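Long-range contact in lysosome-associated membrane glycoprotein 2 (Mus musculus, PDB 5GV3), which serves as a lysosomal membrane glycoprotein in lysosome biogenesis and autophagy and directly inhibits the proton channel TMEM175, aiding lysosomal acidification: residues Ala78-Thr92 and Gly105-Leu119. Residues are numbered along the deposited sequence; the frame is centred on the assembly and turned at random.
Sequences ASHYSIHDIVLSYNT and GVHTVKNPENFKVPL. With NAG (2-acetamido-2-deoxy-beta-D-glucopyranose), chain N; NAG (2-acetamido-2-deoxy-beta-D-glucopyranose), chain O.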
# COMPACT_ATOMS: atom_id res chain seq x y z
N ALA A 78 3.62 -19.04 2.89
CA ALA A 78 4.29 -18.75 4.16
C ALA A 78 3.21 -18.99 5.21
O ALA A 78 3.33 -18.57 6.40
CB ALA A 78 4.83 -17.34 4.20
N SER A 79 2.09 -19.48 4.66
CA SER A 79 0.89 -20.09 5.29
C SER A 79 -0.46 -19.33 5.27
O SER A 79 -0.90 -18.89 6.32
CB SER A 79 1.19 -20.45 6.76
OG SER A 79 1.55 -19.31 7.54
N HIS A 80 -1.16 -19.23 4.13
CA HIS A 80 -0.71 -19.64 2.80
C HIS A 80 -0.27 -18.54 1.82
O HIS A 80 0.25 -18.86 0.76
CB HIS A 80 -1.76 -20.50 2.12
CG HIS A 80 -1.51 -21.96 2.28
ND1 HIS A 80 -0.74 -22.67 1.39
CD2 HIS A 80 -1.87 -22.83 3.25
CE1 HIS A 80 -0.67 -23.93 1.78
NE2 HIS A 80 -1.34 -24.05 2.91
N TYR A 81 -0.52 -17.27 2.11
CA TYR A 81 0.33 -16.26 1.49
C TYR A 81 0.41 -15.08 2.44
O TYR A 81 -0.55 -14.77 3.15
CB TYR A 81 -0.12 -15.85 0.07
CG TYR A 81 -1.34 -14.94 -0.10
CD1 TYR A 81 -1.21 -13.56 -0.05
CD2 TYR A 81 -2.58 -15.47 -0.42
CE1 TYR A 81 -2.31 -12.73 -0.24
CE2 TYR A 81 -3.67 -14.65 -0.62
CZ TYR A 81 -3.53 -13.28 -0.53
OH TYR A 81 -4.63 -12.48 -0.73
N SER A 82 1.58 -14.46 2.48
CA SER A 82 1.81 -13.36 3.40
C SER A 82 1.79 -12.03 2.70
O SER A 82 2.26 -11.90 1.57
CB SER A 82 3.15 -13.55 4.13
OG SER A 82 4.21 -13.71 3.22
N ILE A 83 1.24 -11.04 3.40
CA ILE A 83 1.29 -9.65 2.99
C ILE A 83 2.39 -9.03 3.83
O ILE A 83 2.29 -8.99 5.05
CB ILE A 83 -0.04 -8.93 3.20
CG1 ILE A 83 -1.15 -9.61 2.42
CG2 ILE A 83 0.07 -7.48 2.77
CD1 ILE A 83 -2.51 -9.09 2.76
N HIS A 84 3.45 -8.59 3.17
CA HIS A 84 4.70 -8.34 3.86
C HIS A 84 5.47 -7.17 3.21
O HIS A 84 5.17 -6.78 2.08
CB HIS A 84 5.50 -9.66 3.87
CG HIS A 84 6.90 -9.54 4.38
ND1 HIS A 84 7.21 -8.90 5.56
CD2 HIS A 84 8.06 -10.02 3.89
CE1 HIS A 84 8.52 -8.97 5.75
NE2 HIS A 84 9.06 -9.62 4.75
N ASP A 85 6.46 -6.63 3.91
CA ASP A 85 7.35 -5.61 3.36
C ASP A 85 6.61 -4.40 2.79
O ASP A 85 6.91 -3.95 1.69
CB ASP A 85 8.24 -6.19 2.27
CG ASP A 85 9.12 -7.31 2.76
OD1 ASP A 85 9.68 -7.21 3.87
OD2 ASP A 85 9.25 -8.31 2.03
N ILE A 86 5.65 -3.88 3.53
CA ILE A 86 5.00 -2.66 3.11
C ILE A 86 5.99 -1.51 3.33
O ILE A 86 6.49 -1.32 4.43
CB ILE A 86 3.71 -2.39 3.89
CG1 ILE A 86 2.73 -3.55 3.69
CG2 ILE A 86 3.08 -1.07 3.44
CD1 ILE A 86 1.48 -3.44 4.55
N VAL A 87 6.29 -0.80 2.25
CA VAL A 87 7.28 0.27 2.31
C VAL A 87 6.75 1.55 1.67
O VAL A 87 6.20 1.54 0.57
CB VAL A 87 8.58 -0.14 1.60
CG1 VAL A 87 9.53 1.04 1.51
CG2 VAL A 87 9.24 -1.30 2.32
N LEU A 88 6.94 2.66 2.37
CA LEU A 88 6.63 3.98 1.85
C LEU A 88 7.92 4.78 1.68
O LEU A 88 8.75 4.83 2.59
CB LEU A 88 5.67 4.73 2.78
CG LEU A 88 5.31 6.16 2.39
CD1 LEU A 88 4.32 6.14 1.25
CD2 LEU A 88 4.74 6.91 3.58
N SER A 89 8.09 5.38 0.51
CA SER A 89 9.21 6.29 0.29
C SER A 89 8.69 7.66 -0.08
O SER A 89 7.82 7.80 -0.94
CB SER A 89 10.14 5.77 -0.81
OG SER A 89 10.64 4.49 -0.48
N TYR A 90 9.19 8.68 0.61
CA TYR A 90 8.77 10.03 0.30
C TYR A 90 9.97 10.96 0.14
O TYR A 90 11.00 10.79 0.79
CB TYR A 90 7.79 10.57 1.35
CG TYR A 90 8.28 10.64 2.77
CD1 TYR A 90 8.21 9.53 3.60
CD2 TYR A 90 8.78 11.83 3.30
CE1 TYR A 90 8.63 9.60 4.92
CE2 TYR A 90 9.22 11.90 4.61
CZ TYR A 90 9.14 10.79 5.41
OH TYR A 90 9.56 10.86 6.72
N ASN A 91 9.82 11.91 -0.77
CA ASN A 91 10.90 12.78 -1.20
C ASN A 91 10.62 14.22 -0.75
O ASN A 91 9.75 14.89 -1.30
CB ASN A 91 11.01 12.69 -2.73
CG ASN A 91 12.10 13.55 -3.30
OD1 ASN A 91 12.69 14.40 -2.63
ND2 ASN A 91 12.38 13.34 -4.59
N THR A 92 11.38 14.69 0.23
CA THR A 92 11.12 16.00 0.81
C THR A 92 11.71 17.14 -0.02
O THR A 92 11.55 18.31 0.33
CB THR A 92 11.67 16.11 2.24
OG1 THR A 92 13.04 15.69 2.27
CG2 THR A 92 10.84 15.24 3.19
N GLY A 105 16.03 14.82 -0.15
CA GLY A 105 16.20 13.46 -0.58
C GLY A 105 15.05 12.59 -0.10
O GLY A 105 14.05 13.08 0.43
N VAL A 106 15.23 11.30 -0.30
CA VAL A 106 14.22 10.30 -0.02
C VAL A 106 14.31 9.78 1.40
O VAL A 106 15.39 9.56 1.93
CB VAL A 106 14.35 9.12 -1.00
CG1 VAL A 106 13.34 8.02 -0.68
CG2 VAL A 106 14.16 9.63 -2.41
N HIS A 107 13.16 9.66 2.04
CA HIS A 107 13.11 8.94 3.30
C HIS A 107 12.22 7.71 3.14
O HIS A 107 11.25 7.73 2.39
CB HIS A 107 12.62 9.82 4.44
CG HIS A 107 13.52 10.98 4.74
ND1 HIS A 107 14.80 10.81 5.23
CD2 HIS A 107 13.31 12.32 4.71
CE1 HIS A 107 15.36 11.99 5.42
NE2 HIS A 107 14.47 12.92 5.13
N THR A 108 12.58 6.65 3.84
CA THR A 108 11.89 5.38 3.70
C THR A 108 11.43 4.88 5.06
O THR A 108 12.19 4.87 6.03
CB THR A 108 12.80 4.32 3.04
OG1 THR A 108 13.25 4.81 1.77
CG2 THR A 108 12.06 3.02 2.84
N VAL A 109 10.15 4.54 5.16
CA VAL A 109 9.63 3.98 6.39
C VAL A 109 9.19 2.55 6.11
O VAL A 109 8.54 2.28 5.11
CB VAL A 109 8.47 4.81 6.96
CG1 VAL A 109 7.96 4.20 8.25
CG2 VAL A 109 8.94 6.23 7.19
N LYS A 110 9.59 1.64 6.99
CA LYS A 110 9.26 0.24 6.80
C LYS A 110 8.17 -0.18 7.79
O LYS A 110 8.14 0.26 8.94
CB LYS A 110 10.52 -0.61 6.96
CG LYS A 110 10.55 -1.87 6.12
CD LYS A 110 11.95 -2.46 6.11
CE LYS A 110 12.91 -1.56 5.33
NZ LYS A 110 14.21 -2.21 5.03
N ASN A 111 7.27 -1.04 7.32
CA ASN A 111 6.18 -1.54 8.14
C ASN A 111 6.48 -2.97 8.55
O ASN A 111 6.74 -3.82 7.70
CB ASN A 111 4.86 -1.46 7.36
CG ASN A 111 3.64 -1.69 8.23
OD1 ASN A 111 3.64 -2.55 9.10
ND2 ASN A 111 2.58 -0.92 7.97
N PRO A 112 6.50 -3.24 9.87
CA PRO A 112 6.83 -4.57 10.40
C PRO A 112 5.71 -5.59 10.20
O PRO A 112 5.94 -6.77 10.42
CB PRO A 112 7.05 -4.31 11.89
CG PRO A 112 7.20 -2.81 12.02
CD PRO A 112 6.35 -2.24 10.94
N GLU A 113 4.53 -5.13 9.79
CA GLU A 113 3.38 -6.01 9.63
C GLU A 113 3.71 -7.15 8.68
O GLU A 113 4.37 -6.97 7.65
CB GLU A 113 2.15 -5.24 9.13
CG GLU A 113 0.87 -6.07 9.04
CD GLU A 113 0.45 -6.65 10.39
OE1 GLU A 113 0.57 -5.94 11.41
OE2 GLU A 113 0.01 -7.82 10.42
N ASN A 114 3.28 -8.34 9.06
CA ASN A 114 3.34 -9.52 8.21
C ASN A 114 2.02 -10.24 8.38
O ASN A 114 1.81 -10.96 9.35
CB ASN A 114 4.52 -10.42 8.59
CG ASN A 114 4.74 -11.55 7.59
OD1 ASN A 114 3.79 -12.12 7.06
ND2 ASN A 114 6.00 -11.88 7.34
N PHE A 115 1.12 -10.03 7.43
CA PHE A 115 -0.24 -10.48 7.61
C PHE A 115 -0.52 -11.72 6.80
O PHE A 115 0.02 -11.93 5.71
CB PHE A 115 -1.23 -9.39 7.24
CG PHE A 115 -2.64 -9.69 7.65
CD1 PHE A 115 -2.98 -9.81 9.00
CD2 PHE A 115 -3.63 -9.87 6.70
CE1 PHE A 115 -4.28 -10.09 9.38
CE2 PHE A 115 -4.93 -10.15 7.08
CZ PHE A 115 -5.26 -10.26 8.42
N LYS A 116 -1.39 -12.54 7.34
CA LYS A 116 -1.68 -13.82 6.76
C LYS A 116 -3.06 -13.97 6.16
O LYS A 116 -4.06 -13.64 6.79
CB LYS A 116 -1.43 -14.89 7.80
CG LYS A 116 -0.79 -16.02 7.16
CD LYS A 116 0.34 -15.48 6.34
CE LYS A 116 1.20 -16.60 5.93
NZ LYS A 116 2.06 -16.28 4.79
N VAL A 117 -3.11 -14.47 4.93
CA VAL A 117 -4.36 -14.66 4.22
C VAL A 117 -4.35 -16.00 3.51
O VAL A 117 -3.37 -16.35 2.84
CB VAL A 117 -4.61 -13.53 3.19
CG1 VAL A 117 -5.88 -13.79 2.40
CG2 VAL A 117 -4.71 -12.18 3.89
N PRO A 118 -5.43 -16.78 3.67
CA PRO A 118 -5.57 -18.05 2.98
C PRO A 118 -5.58 -17.89 1.48
O PRO A 118 -5.86 -16.81 0.96
CB PRO A 118 -6.92 -18.58 3.46
CG PRO A 118 -7.17 -17.89 4.73
CD PRO A 118 -6.54 -16.54 4.61
N LEU A 119 -5.27 -18.97 0.78
CA LEU A 119 -5.38 -19.00 -0.66
C LEU A 119 -6.84 -19.17 -1.01
O LEU A 119 -7.66 -19.47 -0.14
CB LEU A 119 -4.57 -20.15 -1.25
CG LEU A 119 -3.29 -19.82 -2.00
CD1 LEU A 119 -2.36 -19.04 -1.12
CD2 LEU A 119 -2.64 -21.11 -2.48
C1 NAG N . 13.38 14.11 -5.26
C2 NAG N . 14.04 13.40 -6.42
C3 NAG N . 15.10 14.30 -7.04
C4 NAG N . 14.47 15.63 -7.46
C5 NAG N . 13.67 16.26 -6.32
C6 NAG N . 12.81 17.41 -6.78
C7 NAG N . 14.09 10.95 -6.38
C8 NAG N . 14.82 9.73 -5.90
N2 NAG N . 14.62 12.12 -6.02
O3 NAG N . 15.68 13.65 -8.16
O4 NAG N . 15.49 16.53 -7.85
O5 NAG N . 12.76 15.31 -5.73
O6 NAG N . 11.54 16.96 -7.22
O7 NAG N . 13.06 10.87 -7.04
C1 NAG O . 9.88 -8.24 -0.94
C2 NAG O . 10.53 -9.57 -1.33
C3 NAG O . 11.99 -9.35 -1.73
C4 NAG O . 12.09 -8.23 -2.76
C5 NAG O . 11.34 -6.99 -2.27
C6 NAG O . 11.30 -5.85 -3.26
C7 NAG O . 10.64 -11.84 -0.36
C8 NAG O . 10.50 -12.66 0.89
N2 NAG O . 10.43 -10.53 -0.23
O3 NAG O . 12.55 -10.55 -2.24
O4 NAG O . 13.45 -7.89 -2.99
O5 NAG O . 9.98 -7.34 -2.01
O6 NAG O . 10.38 -4.86 -2.84
O7 NAG O . 10.94 -12.35 -1.44
O HOH W 1 5.05 -4.79 6.06
O HOH W 2 5.77 1.04 5.51
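Tyr90 and His107 are paired across an antiparallel beta ladder, their side chains on the same side of the sheet, where strand 81-91 meets strand 106-117, an outermost strand of the four-stranded sheet in the first lumenal domain. The two backbones bond in both directions here, His107 N to Tyr90 O at 2.7 Å. With CG set between its backbone N and carbonyl carbon (chi1 60°), the Tyr90 ring leans over its neighbour and takes His107 CB on one face as a CH-pi contact, 4.0 Å from the ring centroid, while Val109 CG2 meets the ring edge. The imidazole itself lies oblique to the phenol, the planes 55° apart.

The same design recurs at the far end. Tyr81, chi1 75°, lays a ring face over Val117 CB, with Leu119 CD1 at its edge; Tyr81 OH hydrogen-bonds to Ala147 N, outside the ladder. Between the two tyrosines, apolar Ile83, Leu88 and Val109 suit the face turned to strand 136-146 of the other sheet; Ile86, at the break, also touches that strand.

The ladder is interrupted around Asp85, and the register slips by one residue. There a water accepts from Ile86 N and donates to Asn111 O and Glu113 O, bridging the strands where direct pairing lapses, although Asn111 N still bonds Ile86 O. Asn111 fits this bend: its OD1 accepts from Glu113 N at 2.8 Å, an Asx turn.

The other face is mixed. Ser89 OG and Thr108 OG1 share a weak hydrogen bond of 3.5 Å, and beside them Thr108 CG2 presses tightly on Val87 CG1. Farther along, Asn91 ND2 carries an N-linked glycan while its OD1 accepts from Ser93 N; the sugar's acetamide methyl C8 rests 3.6 Å from Val106 CG2.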